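PDB 3HXL: phage tail sheath protein from Desulfitobacterium hafniense, which probably polymerises with copies of itself into the contractile sheath that surrounds the tail tube of a myovirus-type phage. Local coordinates for residues F341-N344 and R345-R348; T267-V270 and A271-A275. All coordinates share one frame; numbering follows the deposited sequence.

Overall arrangement
Both contacts are local ones at or along helices, joined by contiguous residues, yet they occupy different places in the fold. Interaction 2 (267-275) runs through helix 263-276; its centre lies about 8 Å from the centre of the chain, and all its touching residues are buried. Interaction 1 (341-348) starts helix 344-364; its centre lies about 18 Å from the chain centre, and it is only partly buried. There, charged and amide groups bind other parts of the chain, whereas interaction 2 sets Trp269 on Ala273 in a CH-pi contact and bonds the Thr274 hydroxyl to the Val270 carbonyl within the helix. Their centres lie about 15 Å apart, and the two meet by packing where Arg348 NH1 lies 3.8 Å from Thr274 CG2.

Interaction 1 of 2, residues F341-N344 and R345-R348; sequences FAKN and RVIR
Lys343 and Ile347 make the first-turn contact of helix 344-364, a helix N-terminus in the C-terminal domain of the sheath protein, with Lys343 at the N-cap position. The evidence is the backbone bond from Ile347 N to Lys343 O, 3.1 Å long with an N-H...O angle of 161°. Val346 N is also close to Lys343 O, but an angle of 120° makes this bond weak. One residue on, Arg348 N donates to Asn344 O at 2.9 Å. Beside these bonds, Lys343 CB packs alongside Val346 CG2 at 3.8 Å. Ile347 turns back over the entering 3-10 segment: chi1 (-64°) sets CG1 beside its own backbone N, and a second turn at chi2 brings CD1 to 3.4 Å from Phe341 O and 4.3 Å from ring atom CD2 of Phe341, reached obliquely. Two polar side chains tie the helix start to Asp326 and, further off in sequence, to Gln232 and Glu281: Asn344 OD1 binds Gln232, and Arg348 NH2 bonds to Glu281 O. Asp326 takes Asn344 ND2 on OD1 and, in a salt bridge, Arg348 NH2 on OD2, so one carboxylate holds both side chains. The Arg348 chain bends at chi3, folding the guanidinium back so that Asn344 O lies over one face, toward its rim, with NH1 3.7 Å from Asn344 CB.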
loop_
_atom_site.group_PDB
_atom_site.type_symbol
_atom_site.label_atom_id
_atom_site.label_comp_id
_atom_site.label_asym_id
_atom_site.label_seq_id
_atom_site.Cartn_x
_atom_site.Cartn_y
_atom_site.Cartn_z
ATOM N N PHE A 341 -18.087 -4.821 -14.030
ATOM C CA PHE A 341 -17.496 -4.836 -12.695
ATOM C C PHE A 341 -16.134 -5.526 -12.620
ATOM O O PHE A 341 -15.426 -5.412 -11.616
ATOM C CB PHE A 341 -18.453 -5.479 -11.681
ATOM C CG PHE A 341 -19.603 -4.589 -11.288
ATOM C CD1 PHE A 341 -20.737 -4.501 -12.082
ATOM C CD2 PHE A 341 -19.529 -3.809 -10.139
ATOM C CE1 PHE A 341 -21.788 -3.642 -11.740
ATOM C CE2 PHE A 341 -20.574 -2.947 -9.791
ATOM C CZ PHE A 341 -21.701 -2.867 -10.592
ATOM N N ALA A 342 -15.762 -6.233 -13.680
ATOM C CA ALA A 342 -14.476 -6.925 -13.715
ATOM C C ALA A 342 -13.341 -5.974 -14.096
ATOM O O ALA A 342 -12.166 -6.297 -13.922
ATOM C CB ALA A 342 -14.533 -8.085 -14.710
ATOM N N LYS A 343 -13.699 -4.803 -14.618
ATOM C CA LYS A 343 -12.712 -3.807 -15.033
ATOM C C LYS A 343 -12.318 -2.937 -13.847
ATOM O O LYS A 343 -13.166 -2.313 -13.211
ATOM C CB LYS A 343 -13.283 -2.946 -16.163
ATOM C CG LYS A 343 -13.678 -3.761 -17.401
ATOM C CD LYS A 343 -14.315 -2.908 -18.498
ATOM C CE LYS A 343 -14.736 -3.774 -19.691
ATOM N NZ LYS A 343 -15.407 -2.989 -20.770
ATOM N N ASN A 344 -11.025 -2.883 -13.559
ATOM C CA ASN A 344 -10.570 -2.110 -12.410
ATOM C C ASN A 344 -10.841 -0.614 -12.486
ATOM O O ASN A 344 -11.033 0.034 -11.453
ATOM C CB ASN A 344 -9.101 -2.416 -12.136
ATOM C CG ASN A 344 -8.921 -3.817 -11.595
ATOM O OD1 ASN A 344 -9.684 -4.240 -10.720
ATOM N ND2 ASN A 344 -7.928 -4.554 -12.109
ATOM N N ARG A 345 -10.883 -0.060 -13.695
ATOM C CA ARG A 345 -11.186 1.363 -13.820
ATOM C C ARG A 345 -12.645 1.587 -13.417
ATOM O O ARG A 345 -12.979 2.604 -12.819
ATOM C CB ARG A 345 -10.971 1.865 -15.254
ATOM C CG ARG A 345 -11.546 3.268 -15.459
ATOM C CD ARG A 345 -11.008 3.947 -16.707
ATOM N NE ARG A 345 -11.151 3.121 -17.894
ATOM C CZ ARG A 345 -10.772 3.494 -19.112
ATOM N NH1 ARG A 345 -10.225 4.696 -19.299
ATOM N NH2 ARG A 345 -10.930 2.661 -20.136
ATOM N N VAL A 346 -13.519 0.637 -13.748
ATOM C CA VAL A 346 -14.925 0.769 -13.370
ATOM C C VAL A 346 -14.990 0.760 -11.843
ATOM O O VAL A 346 -15.691 1.569 -11.230
ATOM C CB VAL A 346 -15.784 -0.381 -13.949
ATOM C CG1 VAL A 346 -17.186 -0.378 -13.322
ATOM C CG2 VAL A 346 -15.895 -0.214 -15.458
ATOM N N ILE A 347 -14.243 -0.149 -11.230
ATOM C CA ILE A 347 -14.215 -0.225 -9.776
ATOM C C ILE A 347 -13.694 1.085 -9.168
ATOM O O ILE A 347 -14.204 1.546 -8.145
ATOM C CB ILE A 347 -13.340 -1.412 -9.296
ATOM C CG1 ILE A 347 -13.963 -2.732 -9.758
ATOM C CG2 ILE A 347 -13.224 -1.405 -7.770
ATOM C CD1 ILE A 347 -15.423 -2.911 -9.357
ATOM N N ARG A 348 -12.680 1.690 -9.789
ATOM C CA ARG A 348 -12.155 2.951 -9.272
ATOM C C ARG A 348 -13.202 4.059 -9.301
ATOM O O ARG A 348 -13.322 4.828 -8.346
ATOM C CB ARG A 348 -10.916 3.413 -10.056
ATOM C CG ARG A 348 -9.625 2.657 -9.716
ATOM C CD ARG A 348 -8.388 3.290 -10.396
ATOM N NE ARG A 348 -8.156 2.850 -11.775
ATOM C CZ ARG A 348 -7.689 1.648 -12.112
ATOM N NH1 ARG A 348 -7.411 0.751 -11.171
ATOM N NH2 ARG A 348 -7.472 1.350 -13.385
#

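Interaction 2 of 2, residues T267-V270 and A271-A275; sequences TAWV and AGATA
Trp269 and Ala273 meet one helical turn apart on helix 263-276, in the subtilisin-like domain, where the indole lies over a methyl group. From Trp269 CB, CG leaves anti to the backbone N (chi1 -178°), a course that takes the indole toward the C-terminal end of the helix. All six atoms of the six-membered ring, from CD2 and CE2 through CE3, CZ2 and CZ3 to CH2, lie nearly equally far from Ala273 CB, CH2 closest at 3.9 Å. The methyl accordingly sits 3.8 Å from the ring centroid and 6° off its normal, a CH-pi contact over the face. Val270 CG2 lies at the ring edge, in plane. Partners outside the helix, Asp289 OD1 at NE1 and the stacked Tyr288, probably restrict the indole's rotation as well. Below the ring, Ala273 N donates to Trp269 O at 2.7 Å. Val270 O takes two bonds, from Thr274 N and from Thr274 OG1 (2.7 Å), arriving from opposite faces of the carbonyl plane. The helix packs on strands 202-204 and 232-236 through small side chains such as Ala271. The chemistry implies that the buried Thr274 hydroxyl, with OG1 anti to the carbonyl carbon (chi1 -65°) and turned back to Val270 O, satisfies its donor within its own helix, on a carbonyl already used by the backbone.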
loop_
_atom_site.group_PDB
_atom_site.type_symbol
_atom_site.label_atom_id
_atom_site.label_comp_id
_atom_site.label_asym_id
_atom_site.label_seq_id
_atom_site.Cartn_x
_atom_site.Cartn_y
_atom_site.Cartn_z
ATOM N N THR A 267 2.861 -8.515 -7.259
ATOM C CA THR A 267 1.685 -7.931 -6.623
ATOM C C THR A 267 2.003 -6.539 -6.081
ATOM O O THR A 267 1.119 -5.691 -5.994
ATOM C CB THR A 267 1.152 -8.798 -5.438
ATOM O OG1 THR A 267 2.138 -8.863 -4.400
ATOM C CG2 THR A 267 0.813 -10.213 -5.910
ATOM N N ALA A 268 3.262 -6.311 -5.720
ATOM C CA ALA A 268 3.682 -5.017 -5.178
ATOM C C ALA A 268 3.429 -3.899 -6.186
ATOM O O ALA A 268 2.767 -2.905 -5.873
ATOM C CB ALA A 268 5.168 -5.061 -4.807
ATOM N N TRP A 269 3.967 -4.055 -7.394
ATOM C CA TRP A 269 3.770 -3.044 -8.435
ATOM C C TRP A 269 2.302 -2.945 -8.833
ATOM O O TRP A 269 1.763 -1.847 -8.985
ATOM C CB TRP A 269 4.594 -3.373 -9.682
ATOM C CG TRP A 269 4.456 -2.340 -10.769
ATOM C CD1 TRP A 269 5.210 -1.212 -10.927
ATOM C CD2 TRP A 269 3.488 -2.327 -11.822
ATOM N NE1 TRP A 269 4.776 -0.497 -12.018
ATOM C CE2 TRP A 269 3.723 -1.161 -12.592
ATOM C CE3 TRP A 269 2.453 -3.193 -12.203
ATOM C CZ2 TRP A 269 2.949 -0.827 -13.708
ATOM C CZ3 TRP A 269 1.680 -2.859 -13.320
ATOM C CH2 TRP A 269 1.940 -1.687 -14.063
ATOM N N VAL A 270 1.648 -4.090 -9.011
ATOM C CA VAL A 270 0.244 -4.068 -9.406
ATOM C C VAL A 270 -0.614 -3.296 -8.403
ATOM O O VAL A 270 -1.490 -2.519 -8.795
ATOM C CB VAL A 270 -0.322 -5.496 -9.584
ATOM C CG1 VAL A 270 -1.804 -5.435 -9.951
ATOM C CG2 VAL A 270 0.445 -6.213 -10.676
ATOM N N ALA A 271 -0.350 -3.503 -7.115
ATOM C CA ALA A 271 -1.093 -2.823 -6.058
ATOM C C ALA A 271 -0.789 -1.330 -6.086
ATOM O O ALA A 271 -1.685 -0.502 -5.932
ATOM C CB ALA A 271 -0.716 -3.407 -4.703
ATOM N N GLY A 272 0.483 -0.998 -6.278
ATOM C CA GLY A 272 0.882 0.404 -6.328
ATOM C C GLY A 272 0.288 1.099 -7.533
ATOM O O GLY A 272 -0.178 2.237 -7.444
ATOM N N ALA A 273 0.300 0.408 -8.671
ATOM C CA ALA A 273 -0.244 0.956 -9.916
ATOM C C ALA A 273 -1.752 1.149 -9.850
ATOM O O ALA A 273 -2.299 2.115 -10.385
ATOM C CB ALA A 273 0.115 0.034 -11.089
ATOM N N THR A 274 -2.425 0.205 -9.204
ATOM C CA THR A 274 -3.870 0.259 -9.049
ATOM C C THR A 274 -4.232 1.430 -8.137
ATOM O O THR A 274 -5.145 2.200 -8.424
ATOM C CB THR A 274 -4.388 -1.066 -8.431
ATOM O OG1 THR A 274 -4.154 -2.136 -9.354
ATOM C CG2 THR A 274 -5.875 -0.984 -8.121
ATOM N N ALA A 275 -3.504 1.550 -7.034
ATOM C CA ALA A 275 -3.737 2.622 -6.078
ATOM C C ALA A 275 -3.443 3.985 -6.719
ATOM O O ALA A 275 -4.182 4.948 -6.512
ATOM C CB ALA A 275 -2.854 2.417 -4.854
#